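Local coordinates for protein arginase 1, mitochondrial (Arabidopsis thaliana, PDB 6VSU) that hydrolyses L-arginine to urea and L-ornithine with two manganese ions per subunit, and also splits agmatine into urea and putrescine, at residues Arg113-Asn116 and Val117-Glu120. Residues are numbered along the deposited sequence; the frame is centred on the assembly and turned at random.
Sequences RLMN and VISE
Ile118 lies alongside Met115 on one flank of helix 111-126, the two side chains pointing the same way. From the backbone outward, Ile118 CB sits 3.5 Å from Met115 O, on the turn before it. Ile118 CG1, set anti to the carbonyl carbon (chi1 -67°), points outward from the helix and lies 3.7 Å from Leu114 O. With chi2 nearly extended, the next bond turns CD1 back toward the preceding turn, where Ile118 CD1 rests 3.7 Å from Met115 SD. Leu114 CG is a looser neighbour, 4.5 Å from Ile118 CD1. The Met115 chain, bent at chi2 and chi3, brings SD to this methyl. Beneath the side chains runs the i to i+4 ladder of an alpha helix: Val117 N to Arg113 O, Ile118 N to Leu114 O, Ser119 N to Met115 O and Glu120 N to Asn116 O, all at 3.0-3.1 Å. Val117 turns to a different face; Val117 CG2, beside its own backbone N, comes within 3.3 Å of Arg113 O. The helix packs against helices 7-37 and 143-154, Val117 on Ile16 and Leu20 of the first, Met115 and Ile118 on Pro145 of the second. Ser119 OG is hydrogen-bonded to Pro145 O and Arg148 NH2, and Arg113 NH1 to Asn13 OD1 and Gln12 OE1. The Met115 side chain is about 8 Å from that of Asn176, a probable substrate-binding residue. Chemically, the ladder pairs the N-H groups of Val117 to Glu120 with the carbonyls of Arg113 to Asn116, while a sulfur and aliphatic carbons meet in nonpolar van der Waals contact; apolar packing and the polar bonds of Arg113 and Ser119 together join this helix to its neighbours.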
ATOM      1  N   ARG E 113      31.355   8.747 -22.506  1.00 29.34           N
ATOM      2  CA  ARG E 113      31.000  10.163 -22.735  1.00 29.77           C
ATOM      3  C   ARG E 113      29.997  10.624 -21.683  1.00 27.27           C
ATOM      4  O   ARG E 113      30.162  11.734 -21.189  1.00 26.03           O
ATOM      5  CB  ARG E 113      30.489  10.353 -24.156  1.00 32.17           C
ATOM      6  CG  ARG E 113      31.626  10.534 -25.142  1.00 34.99           C
ATOM      7  CD  ARG E 113      31.327   9.934 -26.501  1.00 38.49           C
ATOM      8  NE  ARG E 113      30.279  10.609 -27.261  1.00 40.07           N
ATOM      9  CZ  ARG E 113      30.307  11.881 -27.586  1.00 42.81           C
ATOM     10  NH1 ARG E 113      29.308  12.422 -28.281  1.00 43.45           N
ATOM     11  NH2 ARG E 113      31.336  12.623 -27.195  1.00 44.93           N
ATOM     12  N   LEU E 114      29.030   9.793 -21.323  1.00 26.26           N
ATOM     13  CA  LEU E 114      28.049  10.224 -20.304  1.00 25.28           C
ATOM     14  C   LEU E 114      28.766  10.403 -18.971  1.00 23.73           C
ATOM     15  O   LEU E 114      28.519  11.435 -18.296  1.00 22.95           O
ATOM     16  CB  LEU E 114      26.911   9.217 -20.211  1.00 25.89           C
ATOM     17  CG  LEU E 114      25.930   9.450 -19.080  1.00 25.08           C
ATOM     18  CD1 LEU E 114      25.290  10.812 -19.242  1.00 25.89           C
ATOM     19  CD2 LEU E 114      24.884   8.345 -19.042  1.00 25.29           C
ATOM     20  N   MET E 115      29.644   9.486 -18.576  1.00 23.48           N
ATOM     21  CA  MET E 115      30.289   9.645 -17.257  1.00 22.61           C
ATOM     22  C   MET E 115      31.211  10.877 -17.297  1.00 23.04           C
ATOM     23  O   MET E 115      31.356  11.554 -16.253  1.00 22.23           O
ATOM     24  CB  MET E 115      31.051   8.381 -16.851  1.00 23.21           C
ATOM     25  CG  MET E 115      30.140   7.160 -16.656  1.00 23.33           C
ATOM     26  SD  MET E 115      28.629   7.459 -15.686  1.00 22.99           S
ATOM     27  CE  MET E 115      28.647   6.074 -14.548  1.00 22.75           C
ATOM     28  N   ASN E 116      31.842  11.158 -18.419  1.00 24.42           N
ATOM     29  CA  ASN E 116      32.679  12.379 -18.584  1.00 26.48           C
ATOM     30  C   ASN E 116      31.809  13.638 -18.388  1.00 25.71           C
ATOM     31  O   ASN E 116      32.283  14.610 -17.841  1.00 25.43           O
ATOM     32  CB  ASN E 116      33.351  12.418 -19.956  1.00 28.85           C
ATOM     33  CG  ASN E 116      34.430  11.362 -20.139  1.00 31.33           C
ATOM     34  OD1 ASN E 116      34.848  10.668 -19.186  1.00 31.49           O
ATOM     35  ND2 ASN E 116      34.846  11.197 -21.398  1.00 33.72           N
ATOM     36  N   VAL E 117      30.557  13.618 -18.819  1.00 25.43           N
ATOM     37  CA  VAL E 117      29.635  14.765 -18.602  1.00 25.11           C
ATOM     38  C   VAL E 117      29.400  14.922 -17.113  1.00 22.73           C
ATOM     39  O   VAL E 117      29.430  16.041 -16.596  1.00 22.70           O
ATOM     40  CB  VAL E 117      28.312  14.614 -19.373  1.00 25.86           C
ATOM     41  CG1 VAL E 117      27.361  15.718 -19.004  1.00 25.41           C
ATOM     42  CG2 VAL E 117      28.580  14.614 -20.873  1.00 27.98           C
ATOM     43  N   ILE E 118      29.136  13.841 -16.437  1.00 21.78           N
ATOM     44  CA  ILE E 118      28.954  13.908 -14.966  1.00 21.01           C
ATOM     45  C   ILE E 118      30.195  14.496 -14.291  1.00 20.97           C
ATOM     46  O   ILE E 118      30.018  15.356 -13.446  1.00 21.17           O
ATOM     47  CB  ILE E 118      28.563  12.533 -14.412  1.00 20.50           C
ATOM     48  CG1 ILE E 118      27.173  12.174 -14.936  1.00 20.83           C
ATOM     49  CG2 ILE E 118      28.557  12.523 -12.909  1.00 19.23           C
ATOM     50  CD1 ILE E 118      26.891  10.677 -14.873  1.00 21.07           C
ATOM     51  N   SER E 119      31.400  14.082 -14.673  1.00 21.72           N
ATOM     52  CA  SER E 119      32.670  14.635 -14.134  1.00 21.74           C
ATOM     53  C   SER E 119      32.729  16.138 -14.420  1.00 22.19           C
ATOM     54  O   SER E 119      32.991  16.912 -13.505  1.00 22.15           O
ATOM     55  CB  SER E 119      33.887  13.878 -14.692  1.00 21.85           C
ATOM     56  OG  SER E 119      33.931  12.533 -14.201  1.00 21.17           O
ATOM     57  N   GLU E 120      32.436  16.569 -15.627  1.00 23.64           N
ATOM     58  CA  GLU E 120      32.593  17.996 -15.984  1.00 25.35           C
ATOM     59  C   GLU E 120      31.565  18.803 -15.218  1.00 23.98           C
ATOM     60  O   GLU E 120      31.895  19.907 -14.800  1.00 23.81           O
ATOM     61  CB  GLU E 120      32.470  18.193 -17.486  1.00 28.60           C
ATOM     62  CG  GLU E 120      33.618  17.554 -18.226  1.00 31.82           C
ATOM     63  CD  GLU E 120      34.928  18.256 -17.907  1.00 36.01           C
ATOM     64  OE1 GLU E 120      34.869  19.514 -17.629  1.00 38.13           O
ATOM     65  OE2 GLU E 120      36.013  17.548 -17.862  1.00 39.52           O
TER